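Local coordinates for protein putative O-GlcNAcase nagJ (Clostridium perfringens, PDB 6PV5) that probably hydrolyses N-acetylhexosamine glycosides as a family 84 glycoside hydrolase with hexosaminidase activity, through the catalytic barrel contained in this fragment, at residues A[317-322]-A[363-368]; A[359-364]-A[393-398]; A[441-446]-A[545-550]; A[415-420]-A[552-557]. All coordinates share one frame; numbering follows the deposited sequence.

Interaction 1 of 4, residues A[317-322]-A[363-368]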
loop_
_atom_site.group_PDB
_atom_site.type_symbol
_atom_site.label_atom_id
_atom_site.label_comp_id
_atom_site.label_asym_id
_atom_site.label_seq_id
_atom_site.Cartn_x
_atom_site.Cartn_y
_atom_site.Cartn_z
ATOM N N VAL A 317 -29.584 9.844 0.221
ATOM C CA VAL A 317 -28.815 10.595 -0.768
ATOM C C VAL A 317 -27.989 9.616 -1.591
ATOM O O VAL A 317 -27.984 9.710 -2.814
ATOM C CB VAL A 317 -27.942 11.701 -0.138
ATOM C CG1 VAL A 317 -26.775 12.106 -1.033
ATOM C CG2 VAL A 317 -28.764 12.913 0.271
ATOM N N LEU A 318 -27.357 8.643 -0.912
ATOM C CA LEU A 318 -26.526 7.646 -1.575
ATOM C C LEU A 318 -27.347 6.729 -2.488
ATOM O O LEU A 318 -26.876 6.354 -3.563
ATOM C CB LEU A 318 -25.768 6.800 -0.536
ATOM C CG LEU A 318 -24.632 7.477 0.248
ATOM C CD1 LEU A 318 -24.035 6.502 1.261
ATOM C CD2 LEU A 318 -23.521 7.967 -0.678
ATOM N N ASN A 319 -28.518 6.275 -2.020
ATOM C CA ASN A 319 -29.341 5.345 -2.804
ATOM C C ASN A 319 -29.875 6.040 -4.064
ATOM O O ASN A 319 -29.837 5.473 -5.151
ATOM C CB ASN A 319 -30.546 4.798 -2.023
ATOM C CG ASN A 319 -30.203 3.992 -0.783
ATOM O OD1 ASN A 319 -29.167 3.329 -0.702
ATOM N ND2 ASN A 319 -31.095 4.023 0.189
ATOM N N ARG A 320 -30.312 7.288 -3.908
ATOM C CA ARG A 320 -30.776 8.089 -5.027
ATOM C C ARG A 320 -29.653 8.289 -6.041
ATOM O O ARG A 320 -29.876 8.101 -7.239
ATOM C CB ARG A 320 -31.339 9.419 -4.533
ATOM C CG ARG A 320 -32.372 10.024 -5.479
ATOM C CD ARG A 320 -32.793 11.399 -4.998
ATOM N NE ARG A 320 -33.315 12.195 -6.100
ATOM C CZ ARG A 320 -33.759 13.436 -5.968
ATOM N NH1 ARG A 320 -33.760 14.015 -4.782
ATOM N NH2 ARG A 320 -34.203 14.104 -7.019
ATOM N N PHE A 321 -28.444 8.628 -5.556
ATOM C CA PHE A 321 -27.320 8.870 -6.442
ATOM C C PHE A 321 -26.992 7.591 -7.197
ATOM O O PHE A 321 -26.687 7.625 -8.392
ATOM C CB PHE A 321 -26.100 9.417 -5.685
ATOM C CG PHE A 321 -24.930 9.775 -6.572
ATOM C CD1 PHE A 321 -24.786 11.058 -7.072
ATOM C CD2 PHE A 321 -23.985 8.822 -6.923
ATOM C CE1 PHE A 321 -23.705 11.386 -7.886
ATOM C CE2 PHE A 321 -22.912 9.147 -7.742
ATOM C CZ PHE A 321 -22.773 10.431 -8.224
ATOM N N ASN A 322 -27.034 6.469 -6.470
ATOM C CA ASN A 322 -26.745 5.158 -7.025
ATOM C C ASN A 322 -27.778 4.823 -8.109
ATOM O O ASN A 322 -27.443 4.240 -9.144
ATOM C CB ASN A 322 -26.784 4.125 -5.898
ATOM C CG ASN A 322 -26.300 2.756 -6.297
ATOM O OD1 ASN A 322 -25.223 2.605 -6.873
ATOM N ND2 ASN A 322 -27.053 1.739 -5.925
ATOM N N THR A 363 -30.934 1.285 5.759
ATOM C CA THR A 363 -31.411 2.024 4.600
ATOM C C THR A 363 -30.577 1.775 3.342
ATOM O O THR A 363 -31.122 1.817 2.246
ATOM C CB THR A 363 -31.449 3.527 4.885
ATOM O OG1 THR A 363 -32.128 3.652 6.125
ATOM C CG2 THR A 363 -32.151 4.344 3.825
ATOM N N LEU A 364 -29.265 1.538 3.474
ATOM C CA LEU A 364 -28.347 1.678 2.348
ATOM C C LEU A 364 -28.413 0.462 1.431
ATOM O O LEU A 364 -28.278 -0.651 1.915
ATOM C CB LEU A 364 -26.925 1.832 2.902
ATOM C CG LEU A 364 -25.839 2.141 1.871
ATOM C CD1 LEU A 364 -26.020 3.556 1.328
ATOM C CD2 LEU A 364 -24.439 1.970 2.470
ATOM N N ASP A 365 -28.526 0.687 0.103
ATOM C CA ASP A 365 -28.511 -0.374 -0.896
ATOM C C ASP A 365 -27.258 -1.245 -0.798
ATOM O O ASP A 365 -26.130 -0.744 -0.779
ATOM C CB ASP A 365 -28.449 0.185 -2.322
ATOM C CG ASP A 365 -29.654 0.957 -2.837
ATOM O OD1 ASP A 365 -30.715 0.948 -2.162
ATOM O OD2 ASP A 365 -29.520 1.558 -3.941
ATOM N N LYS A 366 -27.464 -2.555 -0.928
ATOM C CA LYS A 366 -26.450 -3.571 -0.686
ATOM C C LYS A 366 -25.309 -3.549 -1.704
ATOM O O LYS A 366 -24.229 -4.088 -1.431
ATOM C CB LYS A 366 -27.063 -4.968 -0.554
ATOM C CG LYS A 366 -27.881 -5.195 0.715
ATOM C CD LYS A 366 -27.970 -6.656 1.130
ATOM C CE LYS A 366 -29.261 -7.051 1.828
ATOM N NZ LYS A 366 -29.700 -6.046 2.831
ATOM N N ASP A 367 -25.525 -2.940 -2.874
ATOM C CA ASP A 367 -24.480 -2.949 -3.886
ATOM C C ASP A 367 -23.591 -1.703 -3.762
ATOM O O ASP A 367 -22.689 -1.504 -4.578
ATOM C CB ASP A 367 -25.061 -3.203 -5.283
ATOM C CG ASP A 367 -25.964 -2.097 -5.799
ATOM O OD1 ASP A 367 -26.262 -1.146 -5.020
ATOM O OD2 ASP A 367 -26.370 -2.189 -6.981
ATOM N N ILE A 368 -23.857 -0.860 -2.748
ATOM C CA ILE A 368 -22.984 0.262 -2.434
ATOM C C ILE A 368 -21.890 -0.234 -1.490
ATOM O O ILE A 368 -22.193 -0.884 -0.501
ATOM C CB ILE A 368 -23.772 1.437 -1.828
ATOM C CG1 ILE A 368 -24.790 2.010 -2.825
ATOM C CG2 ILE A 368 -22.813 2.500 -1.296
ATOM C CD1 ILE A 368 -25.799 2.975 -2.209
HETATM O O HOH W 1 -23.120 0.888 -6.409
#
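Asn319 and Asn322, one turn apart on helix 311-326, both turn their amides to the loop 363-368 that leads from helix 355-363 into strand 369-372. All these elements belong to the closed eight-stranded beta/alpha barrel, and the contact illustrates how two asparagines on a barrel helix can hold an irregular connection. On Asn319, CB passes the carboxylate of Asp365 at 3.9 Å from both oxygens. CG follows, bent beside its own backbone N (chi1 -62°), and carries the amide to the peptides just past the helix end. There OD1 accepts a nearly straight bond from Asp365 N (2.8 Å), while ND2 donates to Thr363 O at 3.0 Å from well above that carbonyl plane. With both ends of the amide engaged by backbone atoms, its flip is fixed. Its plane also lies stacked against the Asp365 carboxylate, the two only 11° apart.

Beside the polar pair, Leu318 CD1 meets Leu364 CD1 at 3.6 Å and Ile368 CD1 packs against Leu318 O, an apolar layer that continues onto Thr337 of strand 336-338. Asn322 swings the other way, CG anti to the backbone N (chi1 -171°), toward the type I turn 365-368. Its ND2 divides between two carboxylates, meeting Asp365 OD2 in the amide plane at 3.2 Å and Asp367 OD1 at 3.1 Å, thereby tying together side chains within the turn. Asn322 OD1 accepts a hydrogen bond from a water that also donates to Asp367 O, that second bond being 3.0 Å long.

Interaction 2 of 4, residues A[359-364]-A[393-398]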
loop_
_atom_site.group_PDB
_atom_site.type_symbol
_atom_site.label_atom_id
_atom_site.label_comp_id
_atom_site.label_asym_id
_atom_site.label_seq_id
_atom_site.Cartn_x
_atom_site.Cartn_y
_atom_site.Cartn_z
ATOM N N GLU A 359 -29.641 2.837 11.307
ATOM C CA GLU A 359 -30.395 3.533 10.281
ATOM C C GLU A 359 -29.610 3.593 8.974
ATOM O O GLU A 359 -30.174 3.332 7.911
ATOM C CB GLU A 359 -30.769 4.918 10.804
ATOM C CG GLU A 359 -31.594 4.825 12.072
ATOM C CD GLU A 359 -32.233 6.126 12.506
ATOM O OE1 GLU A 359 -31.828 7.185 11.973
ATOM O OE2 GLU A 359 -33.134 6.072 13.385
ATOM N N PHE A 360 -28.309 3.919 9.055
ATOM C CA PHE A 360 -27.490 3.995 7.857
ATOM C C PHE A 360 -27.448 2.633 7.160
ATOM O O PHE A 360 -27.705 2.549 5.955
ATOM C CB PHE A 360 -26.112 4.616 8.133
ATOM C CG PHE A 360 -25.267 4.875 6.908
ATOM C CD1 PHE A 360 -25.456 6.012 6.131
ATOM C CD2 PHE A 360 -24.277 3.976 6.515
ATOM C CE1 PHE A 360 -24.672 6.235 5.002
ATOM C CE2 PHE A 360 -23.484 4.209 5.397
ATOM C CZ PHE A 360 -23.678 5.348 4.645
ATOM N N ALA A 361 -27.129 1.569 7.915
ATOM C CA ALA A 361 -26.935 0.254 7.324
ATOM C C ALA A 361 -28.253 -0.328 6.794
ATOM O O ALA A 361 -28.273 -0.974 5.748
ATOM C CB ALA A 361 -26.291 -0.680 8.322
ATOM N N GLU A 362 -29.343 -0.130 7.538
ATOM C CA GLU A 362 -30.637 -0.694 7.178
ATOM C C GLU A 362 -31.149 -0.033 5.902
ATOM O O GLU A 362 -31.700 -0.716 5.054
ATOM C CB GLU A 362 -31.643 -0.502 8.314
ATOM N N THR A 363 -30.934 1.285 5.759
ATOM C CA THR A 363 -31.411 2.024 4.600
ATOM C C THR A 363 -30.577 1.775 3.342
ATOM O O THR A 363 -31.122 1.817 2.246
ATOM C CB THR A 363 -31.449 3.527 4.885
ATOM O OG1 THR A 363 -32.128 3.652 6.125
ATOM C CG2 THR A 363 -32.151 4.344 3.825
ATOM N N LEU A 364 -29.265 1.538 3.474
ATOM C CA LEU A 364 -28.347 1.678 2.348
ATOM C C LEU A 364 -28.413 0.462 1.431
ATOM O O LEU A 364 -28.278 -0.651 1.915
ATOM C CB LEU A 364 -26.925 1.832 2.902
ATOM C CG LEU A 364 -25.839 2.141 1.871
ATOM C CD1 LEU A 364 -26.020 3.556 1.328
ATOM C CD2 LEU A 364 -24.439 1.970 2.470
ATOM N N ASN A 393 -21.614 -8.379 9.349
ATOM C CA ASN A 393 -22.917 -8.865 9.790
ATOM C C ASN A 393 -23.902 -7.719 9.959
ATOM O O ASN A 393 -25.082 -7.878 9.672
ATOM C CB ASN A 393 -22.841 -9.751 11.029
ATOM C CG ASN A 393 -22.330 -11.134 10.681
ATOM O OD1 ASN A 393 -22.352 -11.545 9.515
ATOM N ND2 ASN A 393 -21.856 -11.859 11.681
ATOM N N VAL A 394 -23.417 -6.560 10.405
ATOM C CA VAL A 394 -24.325 -5.442 10.611
ATOM C C VAL A 394 -24.724 -4.864 9.251
ATOM O O VAL A 394 -25.863 -4.446 9.080
ATOM C CB VAL A 394 -23.700 -4.372 11.532
ATOM C CG1 VAL A 394 -24.562 -3.124 11.631
ATOM C CG2 VAL A 394 -23.397 -4.935 12.918
ATOM N N TYR A 395 -23.778 -4.839 8.294
ATOM C CA TYR A 395 -23.961 -4.148 7.023
ATOM C C TYR A 395 -24.493 -5.096 5.949
ATOM O O TYR A 395 -24.851 -4.651 4.855
ATOM C CB TYR A 395 -22.659 -3.455 6.585
ATOM C CG TYR A 395 -22.559 -2.029 7.063
ATOM C CD1 TYR A 395 -21.941 -1.711 8.265
ATOM C CD2 TYR A 395 -23.083 -0.992 6.307
ATOM C CE1 TYR A 395 -21.876 -0.400 8.711
ATOM C CE2 TYR A 395 -23.016 0.322 6.731
ATOM C CZ TYR A 395 -22.423 0.617 7.945
ATOM O OH TYR A 395 -22.378 1.912 8.370
ATOM N N ASN A 396 -24.498 -6.404 6.239
ATOM C CA ASN A 396 -25.116 -7.373 5.346
ATOM C C ASN A 396 -24.383 -7.394 4.006
ATOM O O ASN A 396 -25.022 -7.548 2.965
ATOM C CB ASN A 396 -26.608 -7.069 5.140
ATOM C CG ASN A 396 -27.405 -7.339 6.394
ATOM O OD1 ASN A 396 -27.433 -8.477 6.862
ATOM N ND2 ASN A 396 -28.000 -6.297 6.967
ATOM N N ARG A 397 -23.051 -7.208 4.048
ATOM C CA ARG A 397 -22.223 -7.146 2.854
ATOM C C ARG A 397 -20.758 -7.221 3.273
ATOM O O ARG A 397 -20.411 -6.918 4.413
ATOM C CB ARG A 397 -22.485 -5.853 2.068
ATOM C CG ARG A 397 -21.957 -4.604 2.765
ATOM C CD ARG A 397 -22.496 -3.284 2.258
ATOM N NE ARG A 397 -23.832 -3.051 2.771
ATOM C CZ ARG A 397 -24.705 -2.195 2.241
ATOM N NH1 ARG A 397 -24.378 -1.488 1.169
ATOM N NH2 ARG A 397 -25.901 -2.048 2.784
ATOM N N LYS A 398 -19.921 -7.648 2.329
ATOM C CA LYS A 398 -18.481 -7.561 2.466
ATOM C C LYS A 398 -18.039 -6.098 2.567
ATOM O O LYS A 398 -18.442 -5.244 1.786
ATOM C CB LYS A 398 -17.803 -8.281 1.308
ATOM C CG LYS A 398 -17.808 -9.792 1.425
ATOM C CD LYS A 398 -16.923 -10.406 0.369
ATOM C CE LYS A 398 -16.788 -11.906 0.469
ATOM N NZ LYS A 398 -15.515 -12.348 -0.146
#
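Ala361 and Tyr395 bring the C-terminal turns of two helices together, their CA atoms 5.3 Å apart. Both helices end here: helix 355-363 gives way at Leu364, and helix 385-395 at Asn396, whose positive phi (64°) turns the chain sharply toward strand 399-403. The small Ala361 is consistent with so close an approach: its CB sits over one face of the Tyr395 ring, 3.9 Å from its centroid, in a CH-pi contact. The same ring reaches Phe360 with its end: the hydroxyl oxygen OH lies near the plane of the Phe360 ring, at its edge, 3.4 Å from CD2. Pro339 touches both aromatic side chains.

Arg397 supplies the polar part. Its CG is squeezed between the backbone N and the carbonyl carbon (chi1 70°), and a bend at chi3 folds the chain back, bringing NE to the Tyr395 carbonyl O at 2.8 Å, nearly straight. In the same guanidinium plane NH2 donates to Leu364 O (2.9 Å), although it stands well above the plane of that carbonyl. NH1 packs 3.7 Å from Leu364 CD2 and bonds the Asp365 and Ile368 carbonyls just beyond, so four backbone oxygens hold the guanidinium. Its positive charge probably complements the carbonyl oxygens gathered where the two helices end. Such packing of successive outer helices, just where the chain leaves each helix for the next strand, belongs to the architecture of a beta/alpha barrel.

Interaction 3 of 4, residues A[441-446]-A[545-550]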
loop_
_atom_site.group_PDB
_atom_site.type_symbol
_atom_site.label_atom_id
_atom_site.label_comp_id
_atom_site.label_asym_id
_atom_site.label_seq_id
_atom_site.Cartn_x
_atom_site.Cartn_y
_atom_site.Cartn_z
ATOM N N PHE A 441 4.348 11.947 2.536
ATOM C CA PHE A 441 5.661 11.740 1.930
ATOM C C PHE A 441 5.589 10.577 0.957
ATOM O O PHE A 441 5.564 9.413 1.369
ATOM C CB PHE A 441 6.735 11.446 2.983
ATOM C CG PHE A 441 6.788 12.484 4.078
ATOM C CD1 PHE A 441 7.313 13.750 3.834
ATOM C CD2 PHE A 441 6.266 12.210 5.335
ATOM C CE1 PHE A 441 7.315 14.713 4.836
ATOM C CE2 PHE A 441 6.285 13.157 6.348
ATOM C CZ PHE A 441 6.810 14.414 6.092
ATOM N N SER A 442 5.572 10.912 -0.337
ATOM C CA SER A 442 5.213 9.960 -1.372
ATOM C C SER A 442 6.248 8.845 -1.472
ATOM O O SER A 442 5.919 7.666 -1.368
ATOM C CB SER A 442 5.050 10.649 -2.700
ATOM O OG SER A 442 4.841 9.681 -3.712
ATOM N N ASP A 443 7.509 9.204 -1.726
ATOM C CA ASP A 443 8.490 8.149 -1.930
ATOM C C ASP A 443 8.644 7.314 -0.661
ATOM O O ASP A 443 8.801 6.107 -0.732
ATOM C CB ASP A 443 9.768 8.678 -2.584
ATOM C CG ASP A 443 9.588 8.848 -4.084
ATOM O OD1 ASP A 443 9.944 7.895 -4.842
ATOM O OD2 ASP A 443 9.078 9.912 -4.486
ATOM N N ALA A 444 8.538 7.950 0.505
ATOM C CA ALA A 444 8.797 7.249 1.756
ATOM C C ALA A 444 7.658 6.265 2.067
ATOM O O ALA A 444 7.852 5.318 2.836
ATOM C CB ALA A 444 9.025 8.248 2.875
ATOM N N SER A 445 6.497 6.466 1.416
ATOM C CA SER A 445 5.310 5.629 1.582
ATOM C C SER A 445 5.428 4.345 0.757
ATOM O O SER A 445 4.647 3.423 0.923
ATOM C CB SER A 445 4.071 6.369 1.153
ATOM O OG SER A 445 3.637 7.237 2.172
ATOM N N LYS A 446 6.375 4.285 -0.170
ATOM C CA LYS A 446 6.312 3.196 -1.130
ATOM C C LYS A 446 6.517 1.809 -0.514
ATOM O O LYS A 446 5.843 0.883 -0.921
ATOM C CB LYS A 446 7.203 3.461 -2.342
ATOM C CG LYS A 446 6.691 4.602 -3.200
ATOM C CD LYS A 446 7.537 4.836 -4.435
ATOM C CE LYS A 446 7.093 6.057 -5.224
ATOM N NZ LYS A 446 8.021 6.291 -6.359
ATOM N N LEU A 545 21.996 5.720 -2.203
ATOM C CA LEU A 545 20.585 5.469 -2.471
ATOM C C LEU A 545 20.162 6.191 -3.754
ATOM O O LEU A 545 20.274 7.416 -3.846
ATOM C CB LEU A 545 19.780 5.927 -1.253
ATOM C CG LEU A 545 18.320 5.487 -1.206
ATOM C CD1 LEU A 545 18.195 3.959 -1.126
ATOM C CD2 LEU A 545 17.647 6.149 -0.016
ATOM N N GLU A 546 19.645 5.436 -4.736
ATOM C CA GLU A 546 19.360 5.991 -6.057
ATOM C C GLU A 546 18.146 6.914 -6.027
ATOM O O GLU A 546 18.083 7.883 -6.771
ATOM C CB GLU A 546 19.143 4.887 -7.096
ATOM N N ASN A 547 17.160 6.594 -5.192
ATOM C CA ASN A 547 15.955 7.402 -5.096
ATOM C C ASN A 547 16.252 8.625 -4.227
ATOM O O ASN A 547 16.270 8.521 -3.004
ATOM C CB ASN A 547 14.811 6.547 -4.531
ATOM C CG ASN A 547 13.462 7.227 -4.528
ATOM O OD1 ASN A 547 13.361 8.449 -4.432
ATOM N ND2 ASN A 547 12.410 6.435 -4.641
ATOM N N LYS A 548 16.453 9.791 -4.857
ATOM C CA LYS A 548 16.878 10.983 -4.138
ATOM C C LYS A 548 15.710 11.711 -3.459
ATOM O O LYS A 548 15.921 12.415 -2.471
ATOM C CB LYS A 548 17.675 11.922 -5.056
ATOM C CG LYS A 548 18.899 11.311 -5.731
ATOM C CD LYS A 548 19.926 10.772 -4.770
ATOM C CE LYS A 548 21.070 10.058 -5.459
ATOM N NZ LYS A 548 22.033 9.520 -4.465
ATOM N N ALA A 549 14.485 11.613 -3.994
ATOM C CA ALA A 549 13.360 12.161 -3.238
ATOM C C ALA A 549 13.241 11.419 -1.909
ATOM O O ALA A 549 13.006 12.020 -0.858
ATOM C CB ALA A 549 12.066 12.071 -4.037
ATOM N N LEU A 550 13.434 10.095 -1.960
ATOM C CA LEU A 550 13.362 9.287 -0.756
ATOM C C LEU A 550 14.478 9.697 0.212
ATOM O O LEU A 550 14.247 9.883 1.397
ATOM C CB LEU A 550 13.476 7.807 -1.142
ATOM C CG LEU A 550 13.469 6.831 0.044
ATOM C CD1 LEU A 550 12.283 7.100 0.962
ATOM C CD2 LEU A 550 13.406 5.402 -0.447
#
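Asp443 and Leu550 approach to 5.1 Å between CA atoms, where a helically wound but irregular loop, 441-446, passes the first turn of helix 548-579. The joint depends on Asp443 OD1, which accepts from two donors arriving on opposite faces of its carboxylate. Asn547 ND2 gives one bond, 2.9 Å long and close to straight, from the anti side and tilted out of the carboxylate plane. Lys446 NZ gives the other, also at 2.9 Å, as a salt bridge from well above that plane; a second acid, Asp207, shares this ammonium group. The positive charge should help keep Asp443 ionised.

Asn547 is itself the N-cap of the helix. With CG anti to its backbone N (chi1 -173°), its amide turns back over the first turn, where OD1 receives Leu550 N at 3.0 Å. Because ND2 is committed to Asp443 at the same time, the two bonds fix the orientation of the capping amide, which stands almost perpendicular to the carboxylate (82°). The other carboxylate oxygen of Asp443, OD2, rests against Ala549 CB at 3.7 Å.

An apolar contact adjoins the polar one: Leu550 CD1 lies 3.6 Å from Ala444 CA, close over the loop backbone. Leu550 continues onto Ile475 of helix 464-476, which Lys446 also touches, while Lys446 runs along Gln208 and Met211 of helix 202-214; the contact thus lies where the loop after strand 431-436 meets helices 202-214, 464-476 and 548-579.

Interaction 4 of 4, residues A[415-420]-A[552-557]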
loop_
_atom_site.group_PDB
_atom_site.type_symbol
_atom_site.label_atom_id
_atom_site.label_comp_id
_atom_site.label_asym_id
_atom_site.label_seq_id
_atom_site.Cartn_x
_atom_site.Cartn_y
_atom_site.Cartn_z
ATOM N N MET A 415 8.600 8.361 10.390
ATOM C CA MET A 415 8.238 7.704 9.144
ATOM C C MET A 415 7.811 6.259 9.425
ATOM O O MET A 415 8.479 5.546 10.165
ATOM C CB MET A 415 9.401 7.658 8.143
ATOM C CG MET A 415 9.977 9.014 7.745
ATOM S SD MET A 415 8.730 10.063 6.941
ATOM C CE MET A 415 9.734 11.127 5.905
ATOM N N ALA A 416 6.720 5.815 8.779
ATOM C CA ALA A 416 6.318 4.415 8.832
ATOM C C ALA A 416 6.909 3.724 7.613
ATOM O O ALA A 416 6.527 4.033 6.484
ATOM C CB ALA A 416 4.809 4.312 8.858
ATOM N N LEU A 417 7.862 2.818 7.853
ATOM C CA LEU A 417 8.595 2.170 6.777
ATOM C C LEU A 417 8.440 0.655 6.885
ATOM O O LEU A 417 9.232 -0.075 6.296
ATOM C CB LEU A 417 10.083 2.564 6.861
ATOM C CG LEU A 417 10.385 4.064 6.700
ATOM C CD1 LEU A 417 11.876 4.337 6.941
ATOM C CD2 LEU A 417 9.990 4.528 5.298
ATOM N N GLY A 418 7.425 0.185 7.621
ATOM C CA GLY A 418 7.251 -1.252 7.800
ATOM C C GLY A 418 6.216 -1.908 6.880
ATOM O O GLY A 418 5.497 -1.242 6.129
ATOM N N PRO A 419 6.069 -3.255 6.947
ATOM C CA PRO A 419 5.049 -3.957 6.168
ATOM C C PRO A 419 3.671 -3.799 6.804
ATOM O O PRO A 419 3.545 -3.583 8.015
ATOM C CB PRO A 419 5.511 -5.423 6.243
ATOM C CG PRO A 419 6.160 -5.506 7.612
ATOM C CD PRO A 419 6.878 -4.172 7.774
ATOM N N ILE A 420 2.637 -3.880 5.958
ATOM C CA ILE A 420 1.271 -4.116 6.420
ATOM C C ILE A 420 1.304 -5.287 7.399
ATOM O O ILE A 420 1.838 -6.340 7.103
ATOM C CB ILE A 420 0.374 -4.433 5.208
ATOM C CG1 ILE A 420 0.390 -3.307 4.163
ATOM C CG2 ILE A 420 -1.038 -4.796 5.656
ATOM C CD1 ILE A 420 0.120 -1.909 4.695
ATOM N N ASN A 552 16.056 12.538 0.470
ATOM C CA ASN A 552 15.751 13.847 1.023
ATOM C C ASN A 552 14.666 13.773 2.098
ATOM O O ASN A 552 14.732 14.492 3.091
ATOM C CB ASN A 552 15.438 14.860 -0.090
ATOM C CG ASN A 552 16.697 15.400 -0.751
ATOM O OD1 ASN A 552 17.738 15.539 -0.107
ATOM N ND2 ASN A 552 16.616 15.708 -2.033
ATOM N N GLN A 553 13.644 12.921 1.903
ATOM C CA GLN A 553 12.552 12.845 2.867
ATOM C C GLN A 553 13.069 12.319 4.210
ATOM O O GLN A 553 12.562 12.684 5.268
ATOM C CB GLN A 553 11.419 11.985 2.299
ATOM C CG GLN A 553 10.460 12.765 1.406
ATOM C CD GLN A 553 9.640 11.859 0.515
ATOM O OE1 GLN A 553 9.647 10.634 0.642
ATOM N NE2 GLN A 553 8.937 12.455 -0.435
ATOM N N LEU A 554 14.102 11.476 4.150
ATOM C CA LEU A 554 14.602 10.720 5.290
ATOM C C LEU A 554 15.859 11.344 5.904
ATOM O O LEU A 554 16.369 10.854 6.913
ATOM C CB LEU A 554 14.938 9.328 4.748
ATOM C CG LEU A 554 13.722 8.515 4.292
ATOM C CD1 LEU A 554 14.141 7.148 3.784
ATOM C CD2 LEU A 554 12.708 8.394 5.425
ATOM N N ASP A 555 16.385 12.414 5.309
ATOM C CA ASP A 555 17.743 12.831 5.667
ATOM C C ASP A 555 17.902 13.156 7.147
ATOM O O ASP A 555 18.901 12.744 7.726
ATOM C CB ASP A 555 18.349 13.973 4.847
ATOM C CG ASP A 555 19.850 14.102 5.145
ATOM O OD1 ASP A 555 20.654 13.288 4.621
ATOM O OD2 ASP A 555 20.196 14.957 5.953
ATOM N N SER A 556 16.972 13.912 7.746
ATOM C CA SER A 556 17.046 14.208 9.176
ATOM C C SER A 556 16.990 12.938 10.031
ATOM O O SER A 556 17.670 12.849 11.067
ATOM C CB SER A 556 15.982 15.162 9.607
ATOM O OG SER A 556 16.155 16.385 8.936
ATOM N N HIS A 557 16.164 11.969 9.600
ATOM C CA HIS A 557 16.039 10.691 10.295
ATOM C C HIS A 557 17.369 9.942 10.279
ATOM O O HIS A 557 17.765 9.391 11.296
ATOM C CB HIS A 557 14.884 9.867 9.708
ATOM C CG HIS A 557 13.572 10.545 9.956
ATOM N ND1 HIS A 557 13.119 11.593 9.170
ATOM C CD2 HIS A 557 12.651 10.385 10.925
ATOM C CE1 HIS A 557 11.972 12.043 9.639
ATOM N NE2 HIS A 557 11.645 11.292 10.703
#
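The long connection between the last two barrel strands, 399-403 and 431-436, meets the long helix 548-579 here, with Met415 packed against Gln553, Leu554 and His557. No hydrogen bond joins the two segments, and Met415 does nearly all of the touching. Its CG stands over the centre of the His557 ring, 4.1 Å from the centroid and only 11° off the normal, a clear CH-pi contact. A bend at chi2 (-61°) then carries the sulfur obliquely past the ring, with SD 5.1 Å from the same centroid, and onward to Gln553.

There the methyl CE presses close to Gln553 O, 3.3 Å away, and lies 4.1 Å from Gln553 CB. The helix is kinked nearby: the backbone N atoms of Ser556 and His557 make no bond to the turn before, which includes the Gln553 carbonyl. Leu554 packs on the flank, its CD2 3.6 Å from Met415 CG, and Leu417 CD1 lies 4.4 Å from Leu554 CD2.

Outside partners steady the pieces. His557 NE2 donates to Asp413 O, which ties the ring to the loop just before Met415, and Met415 O bonds Ser490 OG. From helix 480-487, Phe483 packs on Leu554 and Phe486 on His557. A methionine set into a helix surface in this way forms part of the interface between the glycosidase barrel and the helical post-catalytic region.

The four contacts fall into two clusters on opposite sides of the chain's centre. Interactions 1 and 2, centres 11 Å apart, share Thr363 and Leu364, and Arg397 joins them through NH1, 2.7 Å from Asp365 O. Both hold chain that is about to enter a barrel strand, at the end remote from a barrel's catalytic mouth. Interactions 3 and 4 involve loops that follow strands, and use one helix, 548-579; their centres lie 9 Å apart, with Phe441 CD2 3.6 Å from Met415 SD. Between the clusters the closest approach is that of interactions 2 and 4, about 17 Å between nearest atoms. None lies at Asp305, the predicted proton donor.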